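Local coordinates for probable branched-chain-amino-acid aminotransferase (Thermotoga maritima MSB8, PDB 3CSW), which probably transfers the amino group of leucine, isoleucine or valine to 2-oxoglutarate, using pyridoxal 5'-phosphate as cofactor, at residues F34-Q39 with L102-G107; A41-L46 with K145-T150; R205-K210 with L276-N281. One frame throughout, in Å; residues are numbered along the deposited sequence. Where two conformers were deposited one is given.

In the fold
Contacts 1 and 2 share elements: helix 31-37 leads into strand 42-49, strand 96-102 pairs with that strand, and the two contacts touch directly, L102 N lying 2.7 Å from V42 O. Contact 2 is buried, its centre about 11 Å from that of the chain, and combines backbone hydrogen bonds with the cofactor lysine K145. Contact 1 is partly buried, farther out at about 22 Å, and relies on van der Waals overlap with one long salt bridge on its outer side; both meet the second subunit. Contact 3, across the chain's centre, is also partly buried, but no other chain touches it; it joins side-chain tips through charges and amides.

Contact 1. Residues F34-Q39 with L102-G107; sequences FEKSLQ and LFPDSG
K36 lays its aliphatic stem along the ring of P104, CG to CG at 3.6 Å, the two side chains running past each other in opposite directions. The overlap joins helix 31-37 to the loop between antiparallel strands 96-102 and 109-115, in the six-stranded antiparallel sheet of this class-IV aminotransferase. Two torsions shape the lysine: CG is anti to the backbone N (chi1 -176°), and the chain then bends at chi2 (66°), so CG and CE both come close to P104 CB. Beyond the proline, the lysine crosses D105 at about a right angle. There CE is nearer the carboxylate than the ammonium is: K36 CE to D105 OD2 measures 3.6 Å, whereas K36 NZ to D105 OD2 measures 4.0 Å, a long salt bridge. The ammonium has a closer partner in its own segment, K36 NZ donating to Q39 OE1 at 3.1 Å from above the amide carbonyl plane. D105 likewise has a further partner, since its OD1 forms a salt bridge with R157 of the second subunit. Deeper in, S37 turns its CB obliquely to the F103 ring, S37 CB lying 3.9 Å from F103 CD1 and equally far from CE1. L38 of the second subunit packs on both S37 and F103, placing this inner part of the contact at the subunit interface. The serine hydroxyl serves the helix instead: with chi1 at 72°, S37 OG donates to F34 O at 2.7 Å, approaching from above that carbonyl's plane.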
loop_
_atom_site.group_PDB
_atom_site.type_symbol
_atom_site.label_atom_id
_atom_site.label_comp_id
_atom_site.label_asym_id
_atom_site.label_seq_id
_atom_site.Cartn_x
_atom_site.Cartn_y
_atom_site.Cartn_z
ATOM N N PHE A 34 14.038 28.882 17.879
ATOM C CA PHE A 34 13.695 29.095 16.481
ATOM C C PHE A 34 14.206 27.957 15.594
ATOM O O PHE A 34 13.470 27.466 14.735
ATOM C CB PHE A 34 14.239 30.440 15.980
ATOM C CG PHE A 34 14.040 30.673 14.497
ATOM C CD1 PHE A 34 12.773 30.797 13.963
ATOM C CD2 PHE A 34 15.122 30.789 13.645
ATOM C CE1 PHE A 34 12.594 31.017 12.608
ATOM C CE2 PHE A 34 14.948 31.007 12.298
ATOM C CZ PHE A 34 13.680 31.123 11.776
ATOM N N GLU A 35 15.462 27.552 15.775
ATOM C CA GLU A 35 16.022 26.490 14.942
ATOM C C GLU A 35 15.225 25.194 15.155
ATOM O O GLU A 35 14.869 24.515 14.203
ATOM C CB GLU A 35 17.516 26.290 15.210
ATOM C CG GLU A 35 18.188 25.359 14.202
ATOM C CD GLU A 35 19.659 25.094 14.479
ATOM O OE1 GLU A 35 20.146 25.445 15.579
ATOM O OE2 GLU A 35 20.329 24.526 13.579
ATOM N N LYS A 36 14.916 24.894 16.407
ATOM C CA LYS A 36 14.157 23.710 16.770
ATOM C C LYS A 36 12.701 23.727 16.282
ATOM O O LYS A 36 12.141 22.684 15.947
ATOM C CB LYS A 36 14.194 23.548 18.296
ATOM C CG LYS A 36 13.511 22.294 18.838
ATOM C CD LYS A 36 14.226 21.027 18.402
ATOM C CE LYS A 36 13.483 19.767 18.843
ATOM N NZ LYS A 36 14.207 18.533 18.386
ATOM N N SER A 37 12.102 24.912 16.239
ATOM C CA SER A 37 10.727 25.092 15.790
ATOM C C SER A 37 10.549 24.819 14.294
ATOM O O SER A 37 9.430 24.686 13.827
ATOM C CB SER A 37 10.222 26.513 16.140
ATOM O OG SER A 37 10.825 27.521 15.316
ATOM N N LEU A 38 11.651 24.762 13.551
ATOM C CA LEU A 38 11.643 24.418 12.127
ATOM C C LEU A 38 11.224 22.966 11.924
ATOM O O LEU A 38 10.784 22.600 10.850
ATOM C CB LEU A 38 13.012 24.685 11.482
ATOM C CG LEU A 38 13.533 26.133 11.500
ATOM C CD1 LEU A 38 14.874 26.240 10.750
ATOM C CD2 LEU A 38 12.523 27.107 10.921
ATOM N N GLN A 39 11.348 22.155 12.974
ATOM C CA GLN A 39 10.836 20.785 12.987
ATOM C C GLN A 39 9.318 20.702 13.183
ATOM O O GLN A 39 8.744 19.615 13.067
ATOM C CB GLN A 39 11.537 19.958 14.077
ATOM C CG GLN A 39 13.048 19.893 13.862
ATOM C CD GLN A 39 13.787 18.965 14.824
ATOM O OE1 GLN A 39 14.723 19.388 15.481
ATOM N NE2 GLN A 39 13.381 17.695 14.885
ATOM N N LEU A 102 2.280 25.056 20.418
ATOM C CA LEU A 102 3.053 24.501 21.510
ATOM C C LEU A 102 4.413 24.093 20.942
ATOM O O LEU A 102 4.490 23.363 19.951
ATOM C CB LEU A 102 2.296 23.331 22.126
ATOM C CG LEU A 102 2.955 22.561 23.268
ATOM C CD1 LEU A 102 3.146 23.446 24.504
ATOM C CD2 LEU A 102 2.113 21.322 23.578
ATOM N N PHE A 103 5.481 24.590 21.555
ATOM C CA PHE A 103 6.828 24.425 21.012
ATOM C C PHE A 103 7.622 23.284 21.615
ATOM O O PHE A 103 7.524 23.016 22.818
ATOM C CB PHE A 103 7.624 25.740 21.068
ATOM C CG PHE A 103 7.108 26.769 20.118
ATOM C CD1 PHE A 103 7.349 26.652 18.761
ATOM C CD2 PHE A 103 6.324 27.815 20.566
ATOM C CE1 PHE A 103 6.839 27.575 17.877
ATOM C CE2 PHE A 103 5.818 28.740 19.687
ATOM C CZ PHE A 103 6.071 28.619 18.339
ATOM N N PRO A 104 8.450 22.641 20.750
ATOM C CA PRO A 104 9.180 21.402 21.025
ATOM C C PRO A 104 10.208 21.552 22.120
ATOM O O PRO A 104 10.990 22.517 22.112
ATOM C CB PRO A 104 9.879 21.074 19.694
ATOM C CG PRO A 104 9.869 22.340 18.891
ATOM C CD PRO A 104 8.739 23.166 19.390
ATOM N N ASP A 105 10.174 20.594 23.052
ATOM C CA ASP A 105 11.115 20.503 24.159
ATOM C C ASP A 105 10.841 21.589 25.208
ATOM O O ASP A 105 10.571 21.272 26.368
ATOM C CB ASP A 105 12.576 20.512 23.654
ATOM C CG ASP A 105 12.866 19.393 22.626
ATOM O OD1 ASP A 105 11.917 18.759 22.110
ATOM O OD2 ASP A 105 14.061 19.153 22.326
ATOM N N SER A 106 10.870 22.856 24.799
ATOM C CA SER A 106 10.616 23.963 25.723
ATOM C C SER A 106 9.229 23.933 26.383
ATOM O O SER A 106 9.109 24.290 27.548
ATOM C CB SER A 106 10.840 25.320 25.033
ATOM O OG SER A 106 9.981 25.502 23.918
ATOM N N GLY A 107 8.193 23.520 25.651
ATOM C CA GLY A 107 6.818 23.566 26.170
ATOM C C GLY A 107 6.180 24.962 26.148
ATOM O O GLY A 107 5.046 25.133 26.605
#

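Contact 2. Residues A41-L46 with K145-T150; sequences AVYETL and KITGRT. With PLP (pyridoxal-5'-phosphate), chain E.
The Y43 ring carries the K145 side chain over one face and has the carbonyl carbon of I146 and a water at its edge, near the ring plane. K145 CE sits 4.2 Å from the Y43 ring centroid, 26° off the normal, a CH-pi contact in which the two side chains cross at about a right angle. At the edge, water 1 links Y43 OH to I146 O, donating to the latter. The ring thus lies against the lysine that, by similarity, forms the internal aldimine of class-IV aminotransferases. Here that bond is absent: K145 NZ stands 3.0 Å from PLP C4A, and bends at chi3 and chi4 turn the amine toward it. Water 2 accepts from K145 NZ and donates to T45 OG1. E44 crosses the lysine, with E44 OE2 3.3 Å from K145 CD, but its carboxylate is held by H59 and R62; R62 also binds PLP, tying the strand to the cofactor's surroundings. E44 OE1 is 4.7 Å from K145 NZ, not in contact, so any stabilisation of a protonated amine would act through space, tempered by R62. Beneath the side chains, V42 at the start of strand 42-49 makes a single beta bridge with I146. Y43 N donates to K145 O at 3.0 Å, and T147 N to A41 O at 2.9 Å, both donors above the carbonyl planes. T147 OG1 hydrogen-bonds to L38 O of the second subunit. The same oxygen accepts from A41 N at 2.9 Å, nearly linearly, with an N-H...O angle of 168°.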
loop_
_atom_site.group_PDB
_atom_site.type_symbol
_atom_site.label_atom_id
_atom_site.label_comp_id
_atom_site.label_asym_id
_atom_site.label_seq_id
_atom_site.Cartn_x
_atom_site.Cartn_y
_atom_site.Cartn_z
ATOM N N ALA A 41 5.669 22.936 15.218
ATOM C CA ALA A 41 4.989 23.144 16.488
ATOM C C ALA A 41 3.643 22.432 16.444
ATOM O O ALA A 41 2.987 22.415 15.402
ATOM C CB ALA A 41 4.771 24.632 16.741
ATOM N N VAL A 42 3.245 21.831 17.565
ATOM C CA VAL A 42 1.918 21.250 17.738
ATOM C C VAL A 42 0.951 22.421 17.836
ATOM O O VAL A 42 1.303 23.444 18.431
ATOM C CB VAL A 42 1.870 20.381 19.023
ATOM C CG1 VAL A 42 0.442 20.164 19.494
ATOM C CG2 VAL A 42 2.599 19.045 18.787
ATOM N N TYR A 43 -0.247 22.311 17.261
ATOM C CA TYR A 43 -1.146 23.462 17.276
ATOM C C TYR A 43 -2.642 23.167 17.273
ATOM O O TYR A 43 -3.079 22.069 16.940
ATOM C CB TYR A 43 -0.816 24.379 16.089
ATOM C CG TYR A 43 -1.369 23.915 14.761
ATOM C CD1 TYR A 43 -0.684 22.977 13.996
ATOM C CD2 TYR A 43 -2.564 24.435 14.252
ATOM C CE1 TYR A 43 -1.176 22.543 12.778
ATOM C CE2 TYR A 43 -3.066 24.012 13.028
ATOM C CZ TYR A 43 -2.356 23.062 12.300
ATOM O OH TYR A 43 -2.810 22.615 11.097
ATOM N N GLU A 44 -3.403 24.197 17.640
ATOM C CA GLU A 44 -4.866 24.196 17.595
ATOM C C GLU A 44 -5.371 25.551 17.100
ATOM O O GLU A 44 -4.675 26.560 17.239
ATOM C CB GLU A 44 -5.441 23.913 18.990
ATOM C CG GLU A 44 -5.435 22.446 19.417
ATOM C CD GLU A 44 -6.273 21.552 18.492
ATOM O OE1 GLU A 44 -7.311 22.009 18.000
ATOM O OE2 GLU A 44 -5.888 20.386 18.269
ATOM N N THR A 45 -6.569 25.562 16.506
ATOM C CA THR A 45 -7.226 26.795 16.067
ATOM C C THR A 45 -8.603 26.865 16.720
ATOM O O THR A 45 -9.293 25.862 16.812
ATOM C CB THR A 45 -7.366 26.895 14.524
ATOM O OG1 THR A 45 -8.235 25.864 14.026
ATOM C CG2 THR A 45 -5.992 26.802 13.841
ATOM N N LEU A 46 -8.981 28.047 17.207
ATOM C CA LEU A 46 -10.280 28.248 17.833
ATOM C C LEU A 46 -10.917 29.479 17.232
ATOM O O LEU A 46 -10.242 30.283 16.592
ATOM C CB LEU A 46 -10.167 28.445 19.360
ATOM C CG LEU A 46 -9.517 27.363 20.244
ATOM C CD1 LEU A 46 -7.995 27.534 20.272
ATOM C CD2 LEU A 46 -10.096 27.405 21.647
ATOM N N LYS A 145 -1.570 17.087 14.917
ATOM C CA LYS A 145 -1.679 18.418 14.312
ATOM C C LYS A 145 -0.383 19.147 14.575
ATOM O O LYS A 145 -0.208 19.734 15.658
ATOM C CB LYS A 145 -2.801 19.239 14.919
ATOM C CG LYS A 145 -4.157 19.009 14.374
ATOM C CD LYS A 145 -5.182 19.910 15.081
ATOM C CE LYS A 145 -5.322 21.252 14.426
ATOM N NZ LYS A 145 -6.444 21.235 13.434
ATOM N N ILE A 146 0.516 19.073 13.589
ATOM C CA ILE A 146 1.848 19.649 13.649
ATOM C C ILE A 146 2.036 20.541 12.390
ATOM O O ILE A 146 1.524 20.225 11.312
ATOM C CB ILE A 146 2.933 18.565 13.884
ATOM C CG1 ILE A 146 4.261 19.231 14.287
ATOM C CG2 ILE A 146 3.097 17.629 12.651
ATOM C CD1 ILE A 146 5.225 18.331 14.995
ATOM N N THR A 147 2.678 21.694 12.564
ATOM C CA THR A 147 2.730 22.738 11.526
ATOM C C THR A 147 3.484 22.334 10.242
ATOM O O THR A 147 3.208 22.859 9.153
ATOM C CB THR A 147 3.369 24.046 12.069
ATOM O OG1 THR A 147 4.635 23.736 12.680
ATOM C CG2 THR A 147 2.423 24.761 13.075
ATOM N N GLY A 148 4.426 21.408 10.373
ATOM C CA GLY A 148 5.240 20.988 9.244
ATOM C C GLY A 148 4.877 19.702 8.545
ATOM O O GLY A 148 5.588 19.321 7.630
ATOM N N ARG A 149 3.806 19.011 8.967
ATOM C CA ARG A 149 3.449 17.744 8.332
ATOM C C ARG A 149 3.184 17.970 6.835
ATOM O O ARG A 149 2.384 18.824 6.430
ATOM C CB ARG A 149 2.298 17.029 9.046
ATOM C CG ARG A 149 0.931 17.701 8.992
ATOM C CD ARG A 149 -0.065 16.813 9.687
ATOM N NE ARG A 149 -0.152 15.527 8.979
ATOM C CZ ARG A 149 -0.349 14.343 9.551
ATOM N NH1 ARG A 149 -0.438 14.222 10.865
ATOM N NH2 ARG A 149 -0.394 13.241 8.793
ATOM N N THR A 150 3.859 17.179 6.017
ATOM C CA THR A 150 4.021 17.525 4.621
ATOM C C THR A 150 2.792 17.248 3.756
ATOM O O THR A 150 2.657 17.863 2.703
ATOM C CB THR A 150 5.287 16.876 4.053
ATOM O OG1 THR A 150 5.295 15.507 4.424
ATOM C CG2 THR A 150 6.585 17.546 4.623
HETATM N N1 PLP E . -8.786 18.362 8.786
HETATM C C2 PLP E . -7.540 18.975 8.866
HETATM C C2A PLP E . -6.414 18.366 8.089
HETATM C C3 PLP E . -7.373 20.133 9.656
HETATM O O3 PLP E . -6.174 20.805 9.683
HETATM C C4 PLP E . -8.480 20.659 10.366
HETATM C C4A PLP E . -8.347 21.927 11.163
HETATM O O4A PLP E . -8.433 23.033 10.596
HETATM C C5 PLP E . -9.730 20.025 10.263
HETATM C C6 PLP E . -9.863 18.875 9.481
HETATM C C5A PLP E . -10.987 20.664 10.809
HETATM O O4P PLP E . -11.114 20.394 12.198
HETATM P P PLP E . -11.949 21.366 13.208
HETATM O O1P PLP E . -11.643 20.979 14.669
HETATM O O2P PLP E . -13.420 21.207 12.946
HETATM O O3P PLP E . -11.485 22.781 12.890
HETATM O O HOH W 1 -0.777 20.713 9.739
HETATM O O HOH W 2 -6.762 23.986 13.051
#

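Contact 3. Residues R205-K210 with L276-N281; sequences RENVIK and LNLEEN
Charged groups meet on one flank of this contact, where helix 203-214 faces the short 3-10 segment 279-281 that follows helix 262-276. K210 and E280 reach tip to tip: K210 NZ donates to E280 OE2 at 2.8 Å along the syn lone pair and weakly to OE1, forming an asymmetric two-oxygen salt bridge. The lysine bends at chi4 (-146°), while E280 extends beyond CG. E206 also points its carboxylate at this site, E206 OE2 lying 3.6 Å from E280 OE2, with the carboxylate planes 65° apart. The like charges are bridged by K58 of helix 56-68, whose NZ forms salt bridges to both oxygens.

Amide hydrogen bonding joins N207 and N281, again tip to tip. N281 ND2 donates to N207 OD1 at 3.0 Å, the acceptor lying in the donor's amide plane but the donor above the acceptor's. The amide planes are 58° apart, consistent with an uneven exchange: the return bond from N207 ND2 to N281 OD1 is weak at 3.4 Å. N281 OD1 also accepts from K58.

Van der Waals contact is slight: L278 CD2 lies 3.6 Å from N207 OD1 and 4.3 Å from K210 CD.

Through K58 the contact joins helix 56-68 to helix 203-214 and the 3-10 segment; two ammonium groups facing two carboxylates probably balance the local charge and favour ionised glutamates.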
loop_
_atom_site.group_PDB
_atom_site.type_symbol
_atom_site.label_atom_id
_atom_site.label_comp_id
_atom_site.label_asym_id
_atom_site.label_seq_id
_atom_site.Cartn_x
_atom_site.Cartn_y
_atom_site.Cartn_z
ATOM N N ARG A 205 -16.940 18.753 12.785
ATOM C CA ARG A 205 -17.453 17.447 12.364
ATOM C C ARG A 205 -18.268 16.751 13.466
ATOM O O ARG A 205 -19.364 16.299 13.239
ATOM C CB ARG A 205 -16.258 16.584 11.937
ATOM C CG ARG A 205 -16.536 15.106 11.666
ATOM C CD ARG A 205 -15.254 14.321 11.602
ATOM N NE ARG A 205 -15.508 12.946 11.208
ATOM C CZ ARG A 205 -15.838 11.974 12.056
ATOM N NH1 ARG A 205 -15.940 12.213 13.361
ATOM N NH2 ARG A 205 -16.049 10.755 11.590
ATOM N N GLU A 206 -17.693 16.635 14.645
ATOM C CA GLU A 206 -18.312 16.006 15.787
ATOM C C GLU A 206 -19.659 16.653 16.100
ATOM O O GLU A 206 -20.653 15.947 16.262
ATOM C CB GLU A 206 -17.334 16.141 16.962
ATOM C CG GLU A 206 -17.743 15.687 18.351
ATOM C CD GLU A 206 -16.755 16.287 19.399
ATOM O OE1 GLU A 206 -15.545 15.920 19.420
ATOM O OE2 GLU A 206 -17.179 17.185 20.148
ATOM N N ASN A 207 -19.681 17.987 16.169
ATOM C CA ASN A 207 -20.899 18.759 16.424
ATOM C C ASN A 207 -21.971 18.589 15.368
ATOM O O ASN A 207 -23.165 18.527 15.700
ATOM C CB ASN A 207 -20.576 20.242 16.598
ATOM C CG ASN A 207 -20.124 20.574 18.012
ATOM O OD1 ASN A 207 -20.885 20.426 18.970
ATOM N ND2 ASN A 207 -18.907 21.059 18.140
ATOM N N VAL A 208 -21.549 18.505 14.101
ATOM C CA VAL A 208 -22.477 18.312 12.985
ATOM C C VAL A 208 -23.117 16.923 13.050
ATOM O O VAL A 208 -24.298 16.800 12.780
ATOM C CB VAL A 208 -21.790 18.572 11.620
ATOM C CG1 VAL A 208 -22.668 18.124 10.436
ATOM C CG2 VAL A 208 -21.421 20.075 11.514
ATOM N N ILE A 209 -22.347 15.899 13.425
ATOM C CA ILE A 209 -22.880 14.529 13.594
ATOM C C ILE A 209 -23.970 14.511 14.677
ATOM O O ILE A 209 -25.070 13.937 14.484
ATOM C CB ILE A 209 -21.744 13.497 13.892
ATOM C CG1 ILE A 209 -20.874 13.312 12.645
ATOM C CG2 ILE A 209 -22.313 12.121 14.325
ATOM C CD1 ILE A 209 -19.575 12.561 12.871
ATOM N N LYS A 210 -23.690 15.178 15.800
ATOM C CA LYS A 210 -24.669 15.306 16.881
ATOM C C LYS A 210 -25.890 16.116 16.467
ATOM O O LYS A 210 -27.015 15.790 16.849
ATOM C CB LYS A 210 -24.022 15.923 18.125
ATOM C CG LYS A 210 -22.934 15.050 18.690
ATOM C CD LYS A 210 -22.425 15.550 20.024
ATOM C CE LYS A 210 -21.059 14.911 20.336
ATOM N NZ LYS A 210 -20.842 14.659 21.782
ATOM N N LEU A 276 -24.108 26.641 20.344
ATOM C CA LEU A 276 -24.134 27.629 21.398
ATOM C C LEU A 276 -24.867 27.100 22.638
ATOM O O LEU A 276 -24.587 27.546 23.742
ATOM C CB LEU A 276 -24.781 28.939 20.928
ATOM C CG LEU A 276 -24.014 29.871 19.989
ATOM C CD1 LEU A 276 -24.925 31.048 19.624
ATOM C CD2 LEU A 276 -22.777 30.382 20.662
ATOM N N ASN A 277 -25.766 26.130 22.482
ATOM C CA ASN A 277 -26.462 25.601 23.649
ATOM C C ASN A 277 -26.064 24.184 24.056
ATOM O O ASN A 277 -26.724 23.577 24.889
ATOM C CB ASN A 277 -27.990 25.753 23.519
ATOM C CG ASN A 277 -28.699 25.970 24.891
ATOM O OD1 ASN A 277 -28.097 26.392 25.884
ATOM N ND2 ASN A 277 -29.980 25.689 24.922
ATOM N N LEU A 278 -24.957 23.681 23.515
ATOM C CA LEU A 278 -24.453 22.361 23.881
ATOM C C LEU A 278 -23.325 22.600 24.893
ATOM O O LEU A 278 -22.299 23.171 24.541
ATOM C CB LEU A 278 -23.976 21.604 22.635
ATOM C CG LEU A 278 -23.995 20.080 22.746
ATOM C CD1 LEU A 278 -25.425 19.579 22.647
ATOM C CD2 LEU A 278 -23.125 19.439 21.665
ATOM N N GLU A 279 -23.543 22.189 26.145
ATOM C CA GLU A 279 -22.626 22.482 27.283
ATOM C C GLU A 279 -21.194 21.963 27.110
ATOM O O GLU A 279 -20.239 22.595 27.563
ATOM C CB GLU A 279 -23.217 21.929 28.607
ATOM C CG GLU A 279 -22.234 21.820 29.787
ATOM C CD GLU A 279 -21.663 23.166 30.243
ATOM O OE1 GLU A 279 -22.205 24.213 29.848
ATOM O OE2 GLU A 279 -20.672 23.185 31.013
ATOM N N GLU A 280 -21.053 20.812 26.479
ATOM C CA GLU A 280 -19.719 20.227 26.209
ATOM C C GLU A 280 -18.783 21.146 25.405
ATOM O O GLU A 280 -17.574 20.993 25.474
ATOM C CB GLU A 280 -19.851 18.871 25.511
ATOM C CG GLU A 280 -20.426 18.930 24.112
ATOM C CD GLU A 280 -20.611 17.551 23.498
ATOM O OE1 GLU A 280 -21.406 16.752 24.053
ATOM O OE2 GLU A 280 -19.979 17.280 22.446
ATOM N N ASN A 281 -19.342 22.105 24.671
ATOM C CA ASN A 281 -18.557 23.114 23.947
ATOM C C ASN A 281 -18.171 24.342 24.777
ATOM O O ASN A 281 -17.479 25.227 24.277
ATOM C CB ASN A 281 -19.342 23.599 22.723
ATOM C CG ASN A 281 -19.554 22.520 21.714
ATOM O OD1 ASN A 281 -18.657 21.712 21.457
ATOM N ND2 ASN A 281 -20.730 22.506 21.103
#